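Local atomic coordinates of putative dehydrogenase (Pseudomonas fluorescens, PDB entry 6UUG), a protein that acts as the monooxygenase component of a two-component flavin-dependent system that oxidises methanesulfinate in bacterial sulfur assimilation. Residues Arg336-Thr341 with Gln406-Pro411; Ile343-Val348 with His397-Trp402. One frame throughout, in Å; residues are numbered along the deposited sequence.

Contact 1. Residues Arg336-Thr341 with Gln406-Pro411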
loop_
_atom_site.group_PDB
_atom_site.type_symbol
_atom_site.label_atom_id
_atom_site.label_comp_id
_atom_site.label_asym_id
_atom_site.label_seq_id
_atom_site.Cartn_x
_atom_site.Cartn_y
_atom_site.Cartn_z
ATOM N N ARG A 336 -21.200 24.084 9.061
ATOM C CA ARG A 336 -20.679 24.023 7.694
ATOM C C ARG A 336 -19.296 23.375 7.671
ATOM O O ARG A 336 -19.008 22.535 6.812
ATOM C CB ARG A 336 -20.616 25.431 7.087
ATOM C CG ARG A 336 -20.336 25.466 5.588
ATOM C CD ARG A 336 -18.842 25.543 5.275
ATOM N NE ARG A 336 -18.662 25.694 3.837
ATOM C CZ ARG A 336 -17.525 25.509 3.186
ATOM N NH1 ARG A 336 -16.416 25.166 3.843
ATOM N NH2 ARG A 336 -17.508 25.661 1.868
ATOM N N GLY A 337 -18.420 23.774 8.594
ATOM C CA GLY A 337 -17.062 23.233 8.602
ATOM C C GLY A 337 -17.017 21.741 8.878
ATOM O O GLY A 337 -16.243 21.007 8.251
ATOM N N HIS A 338 -17.818 21.274 9.834
ATOM C CA HIS A 338 -17.870 19.839 10.114
ATOM C C HIS A 338 -18.400 19.065 8.915
ATOM O O HIS A 338 -17.927 17.960 8.624
ATOM C CB HIS A 338 -18.718 19.574 11.361
ATOM C CG HIS A 338 -18.013 19.931 12.633
ATOM N ND1 HIS A 338 -17.923 21.224 13.097
ATOM C CD2 HIS A 338 -17.317 19.170 13.510
ATOM C CE1 HIS A 338 -17.226 21.243 14.218
ATOM N NE2 HIS A 338 -16.849 20.009 14.492
ATOM N N LEU A 339 -19.388 19.621 8.207
ATOM C CA LEU A 339 -19.836 19.002 6.961
ATOM C C LEU A 339 -18.702 18.947 5.939
ATOM O O LEU A 339 -18.488 17.920 5.287
ATOM C CB LEU A 339 -21.031 19.769 6.379
ATOM C CG LEU A 339 -21.533 19.310 5.006
ATOM C CD1 LEU A 339 -21.977 17.845 5.014
ATOM C CD2 LEU A 339 -22.682 20.213 4.506
ATOM N N ALA A 340 -17.995 20.062 5.764
ATOM C CA ALA A 340 -16.893 20.099 4.807
ATOM C C ALA A 340 -15.854 19.015 5.100
ATOM O O ALA A 340 -15.359 18.352 4.177
ATOM C CB ALA A 340 -16.246 21.483 4.821
ATOM N N THR A 341 -15.503 18.834 6.376
ATOM C CA THR A 341 -14.547 17.793 6.751
ATOM C C THR A 341 -15.091 16.405 6.432
ATOM O O THR A 341 -14.366 15.551 5.904
ATOM C CB THR A 341 -14.207 17.912 8.236
ATOM O OG1 THR A 341 -13.585 19.180 8.470
ATOM C CG2 THR A 341 -13.254 16.804 8.672
ATOM N N GLN A 406 -7.246 21.006 14.785
ATOM C CA GLN A 406 -8.673 21.327 14.930
ATOM C C GLN A 406 -9.036 22.628 14.213
ATOM O O GLN A 406 -9.855 23.423 14.686
ATOM C CB GLN A 406 -9.080 21.350 16.406
ATOM C CG GLN A 406 -8.760 20.026 17.100
ATOM C CD GLN A 406 -8.951 20.067 18.600
ATOM O OE1 GLN A 406 -9.022 21.140 19.203
ATOM N NE2 GLN A 406 -9.034 18.891 19.218
ATOM N N SER A 407 -8.447 22.836 13.042
ATOM C CA SER A 407 -8.744 23.993 12.209
ATOM C C SER A 407 -9.804 23.624 11.179
ATOM O O SER A 407 -9.609 22.696 10.384
ATOM C CB SER A 407 -7.487 24.505 11.511
ATOM O OG SER A 407 -6.500 24.831 12.463
ATOM N N LEU A 408 -10.912 24.364 11.181
ATOM C CA LEU A 408 -11.938 24.160 10.167
ATOM C C LEU A 408 -11.426 24.573 8.793
ATOM O O LEU A 408 -10.590 25.476 8.672
ATOM C CB LEU A 408 -13.195 24.966 10.497
ATOM C CG LEU A 408 -13.997 24.603 11.745
ATOM C CD1 LEU A 408 -15.158 25.591 11.928
ATOM C CD2 LEU A 408 -14.521 23.188 11.672
ATOM N N PRO A 409 -11.914 23.937 7.736
ATOM C CA PRO A 409 -11.475 24.320 6.392
ATOM C C PRO A 409 -11.985 25.707 6.031
ATOM O O PRO A 409 -13.043 26.141 6.491
ATOM C CB PRO A 409 -12.090 23.241 5.490
ATOM C CG PRO A 409 -13.167 22.617 6.297
ATOM C CD PRO A 409 -12.783 22.747 7.732
ATOM N N VAL A 410 -11.206 26.411 5.217
ATOM C CA VAL A 410 -11.554 27.765 4.782
ATOM C C VAL A 410 -12.430 27.652 3.541
ATOM O O VAL A 410 -12.012 27.027 2.554
ATOM C CB VAL A 410 -10.304 28.600 4.488
ATOM C CG1 VAL A 410 -10.720 30.006 4.035
ATOM C CG2 VAL A 410 -9.410 28.663 5.722
ATOM N N PRO A 411 -13.630 28.240 3.536
ATOM C CA PRO A 411 -14.521 28.125 2.367
ATOM C C PRO A 411 -13.905 28.726 1.110
ATOM O O PRO A 411 -13.471 29.882 1.093
ATOM C CB PRO A 411 -15.773 28.895 2.809
ATOM C CG PRO A 411 -15.758 28.824 4.274
ATOM C CD PRO A 411 -14.306 28.851 4.691
HETATM O O HOH W 1 -15.735 25.474 6.584
#

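Contact 2. Residues Ile343-Val348 with His397-Trp402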
loop_
_atom_site.group_PDB
_atom_site.type_symbol
_atom_site.label_atom_id
_atom_site.label_comp_id
_atom_site.label_asym_id
_atom_site.label_seq_id
_atom_site.Cartn_x
_atom_site.Cartn_y
_atom_site.Cartn_z
ATOM N N ILE A 343 -17.268 15.555 4.122
ATOM C CA ILE A 343 -17.289 15.352 2.672
ATOM C C ILE A 343 -15.881 15.080 2.154
ATOM O O ILE A 343 -15.659 14.191 1.318
ATOM C CB ILE A 343 -17.906 16.573 1.963
ATOM C CG1 ILE A 343 -19.410 16.669 2.249
ATOM C CG2 ILE A 343 -17.654 16.483 0.451
ATOM C CD1 ILE A 343 -20.008 18.081 1.924
ATOM N N ALA A 344 -14.910 15.873 2.608
ATOM C CA ALA A 344 -13.540 15.664 2.136
ATOM C C ALA A 344 -13.024 14.298 2.541
ATOM O O ALA A 344 -12.309 13.648 1.771
ATOM C CB ALA A 344 -12.611 16.753 2.676
ATOM N N THR A 345 -13.394 13.837 3.741
ATOM C CA THR A 345 -13.005 12.504 4.196
ATOM C C THR A 345 -13.575 11.437 3.271
ATOM O O THR A 345 -12.863 10.516 2.846
ATOM C CB THR A 345 -13.503 12.300 5.634
ATOM O OG1 THR A 345 -12.853 13.236 6.507
ATOM C CG2 THR A 345 -13.218 10.897 6.121
ATOM N N ALA A 346 -14.866 11.555 2.942
ATOM C CA ALA A 346 -15.501 10.618 2.014
ATOM C C ALA A 346 -14.877 10.687 0.624
ATOM O O ALA A 346 -14.691 9.652 -0.033
ATOM C CB ALA A 346 -17.009 10.893 1.935
ATOM N N LYS A 347 -14.557 11.897 0.153
ATOM C CA LYS A 347 -13.989 12.051 -1.183
ATOM C C LYS A 347 -12.614 11.407 -1.283
ATOM O O LYS A 347 -12.305 10.757 -2.295
ATOM C CB LYS A 347 -13.916 13.538 -1.555
ATOM C CG LYS A 347 -13.658 13.738 -3.061
ATOM C CD LYS A 347 -13.821 15.182 -3.519
ATOM C CE LYS A 347 -13.362 15.332 -4.979
ATOM N NZ LYS A 347 -12.392 16.441 -5.128
ATOM N N VAL A 348 -11.760 11.581 -0.262
ATOM C CA VAL A 348 -10.445 10.938 -0.299
ATOM C C VAL A 348 -10.597 9.420 -0.376
ATOM O O VAL A 348 -9.961 8.753 -1.205
ATOM C CB VAL A 348 -9.597 11.367 0.910
ATOM C CG1 VAL A 348 -8.309 10.546 0.973
ATOM C CG2 VAL A 348 -9.250 12.848 0.769
ATOM N N HIS A 397 -3.863 17.466 3.197
ATOM C CA HIS A 397 -3.333 18.595 3.956
ATOM C C HIS A 397 -4.438 19.255 4.788
ATOM O O HIS A 397 -4.280 19.471 5.997
ATOM C CB HIS A 397 -2.687 19.580 2.972
ATOM C CG HIS A 397 -1.952 20.717 3.623
ATOM N ND1 HIS A 397 -2.606 21.776 4.221
ATOM C CD2 HIS A 397 -0.628 20.995 3.710
ATOM C CE1 HIS A 397 -1.712 22.639 4.680
ATOM N NE2 HIS A 397 -0.506 22.190 4.382
ATOM N N GLU A 398 -5.582 19.542 4.156
ATOM C CA GLU A 398 -6.722 20.154 4.849
ATOM C C GLU A 398 -7.240 19.264 5.981
ATOM O O GLU A 398 -7.505 19.734 7.093
ATOM C CB GLU A 398 -7.832 20.440 3.825
ATOM C CG GLU A 398 -9.167 20.879 4.412
ATOM C CD GLU A 398 -10.346 20.637 3.462
ATOM O OE1 GLU A 398 -10.214 20.940 2.256
ATOM O OE2 GLU A 398 -11.399 20.131 3.938
ATOM N N LEU A 399 -7.404 17.962 5.711
ATOM C CA LEU A 399 -7.885 17.051 6.739
ATOM C C LEU A 399 -6.894 16.912 7.888
ATOM O O LEU A 399 -7.304 16.738 9.041
ATOM C CB LEU A 399 -8.188 15.678 6.121
ATOM C CG LEU A 399 -9.450 15.617 5.241
ATOM C CD1 LEU A 399 -9.612 14.243 4.566
ATOM C CD2 LEU A 399 -10.714 15.934 6.061
ATOM N N GLY A 400 -5.595 16.977 7.600
ATOM C CA GLY A 400 -4.623 16.935 8.674
ATOM C C GLY A 400 -4.689 18.187 9.520
ATOM O O GLY A 400 -4.497 18.137 10.731
ATOM N N ASP A 401 -4.975 19.323 8.887
ATOM C CA ASP A 401 -5.109 20.556 9.655
ATOM C C ASP A 401 -6.257 20.441 10.647
ATOM O O ASP A 401 -6.166 20.943 11.768
ATOM C CB ASP A 401 -5.311 21.737 8.716
ATOM C CG ASP A 401 -4.821 23.066 9.306
ATOM O OD1 ASP A 401 -3.960 23.073 10.207
ATOM O OD2 ASP A 401 -5.326 24.112 8.855
ATOM N N TRP A 402 -7.340 19.759 10.260
ATOM C CA TRP A 402 -8.416 19.472 11.209
ATOM C C TRP A 402 -7.982 18.447 12.252
ATOM O O TRP A 402 -8.184 18.633 13.455
ATOM C CB TRP A 402 -9.662 18.958 10.479
ATOM C CG TRP A 402 -10.641 18.390 11.452
ATOM C CD1 TRP A 402 -10.962 17.072 11.638
ATOM C CD2 TRP A 402 -11.385 19.122 12.435
ATOM N NE1 TRP A 402 -11.875 16.946 12.653
ATOM C CE2 TRP A 402 -12.147 18.189 13.165
ATOM C CE3 TRP A 402 -11.481 20.479 12.760
ATOM C CZ2 TRP A 402 -13.002 18.570 14.210
ATOM C CZ3 TRP A 402 -12.330 20.857 13.785
ATOM C CH2 TRP A 402 -13.077 19.905 14.500
#

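Contact 1. Residues Arg336-Thr341 with Gln406-Pro411
Pro-409 and Leu-408 carry the apolar part of this contact, pressed against one face of the helical segment 336-341. The proline ring meets the helix with two of its carbons: CG lies 3.6 Å from Ala-340 CB, while CD is 3.7 Å from Thr-341 OG1. The same ring also rests beside the carbonyl oxygen of Gly-337, with its side chain roughly at right angles to that of Thr-341. Leu-408 uses a single branch. Its CD2 approaches Gly-337 CA to 4.0 Å, a close fit on bare backbone, and it also passes the ring of His-338, 4.2 Å from ND1. That ND1 is hydrogen-bonded to the carbonyl oxygen of Glu-334; the leucine methyl merely packs against the ring.

A second kind of contact is a proline ring lying over a flat charged group. The guanidinium of Arg-336 has Pro-411 over one face, with CB 3.6 Å above the plane and offset toward its rim. A bend at chi2 (-91°) in the arginine chain brings the guanidinium to Pro-411.

Polar linkage across the segments is indirect. One water accepts from Arg-336 NH1 at 2.8 Å and donates to Pro-409 O at 2.8 Å, bridging two atoms too far apart to bond directly. The other terminal nitrogen, NH2, makes a salt bridge with the carboxylate of the C-terminal Ser-415 and a hydrogen bond with Cys-246 O, so that the group is held by bonds on both terminal nitrogens, which restricts its rotation. With Leu-408 and Pro-409 both near phi -67° and psi 150°, the loop is locally extended like polyproline II: a C-terminal tail laid over a helix of the acyl-CoA dehydrogenase-type C-terminal domain.

Contact 2. Residues Ile343-Val348 with His397-Trp402
The carboxylate of Glu-398 meets Ala-344 through a single oxygen, OE2, which stands 3.8 Å from the methyl CB. Since Ala-344 has no polar side chain to offer, this is packing rather than pairing; the other oxygen, OE1, has a long, weak ion pair with Lys-395. The glutamate arrives there by an extended chain, with CG opposite the backbone N about the first bond (chi1 171°). Trp-402, the indole of the same helix, is turned to other partners: its ring meets His-338 with the planes at about 75°, and makes an edge-to-face pair with Trp-304 of the second subunit.

Leu-399 supplies most of the remaining contact, and its two methyls divide the work. CD2 faces Thr-345 OG1 at 3.5 Å and Ala-344 CB at 4.0 Å. CD1 reaches the backbone between the two residues, 3.9 Å from Ala-344 O and 3.8 Å from Thr-345 CA. The hydroxyl of Thr-345 is hydrogen-bonded to Thr-341 O one turn earlier, so its polar need is met within the helix although its neighbour on helix 392-405 is a methyl.

Helix 333-360 is a long helix of the acyl-CoA dehydrogenase-type C-terminal domain, and helix 392-405 packs on it roughly antiparallel but well inclined, the axes of the short segments lying at 134° between their N-to-C directions and 10.4 Å apart at closest. Small residues at Ala-344 and Thr-345 lie where the backbones come closest, Thr-345 CA and Leu-399 CA being 7.3 Å apart.

Val-348, a turn after Ala-344, adds CG2, 4.1 Å from Leu-399 CD1, the two side chains lying alongside each other and pointing opposite ways. Beyond this pair, Val-305 of the second subunit packs on both Val-348 and Leu-399.

How the contacts relate
Helix 333-360 supplies the first half of both contacts, 336-341 and then 343-348. The chain continues through helices 362-365 and 378-386 before helix 392-405 returns to 343-348, closing contact 2 over 48 intervening residues. Just after that helix the tail 406-411 reaches the earlier turns, closing contact 1 around that inner loop; the two are therefore nested, with centres about 9 Å apart. Where they adjoin, Ser-407 N lies 3.2 Å from Asp-401 O, a probable hydrogen bond, and Pro-409 CB packs 3.5 Å from Glu-398 OE2. Together they tie the last helix and the C-terminal tail to one long helix, beside the second subunit.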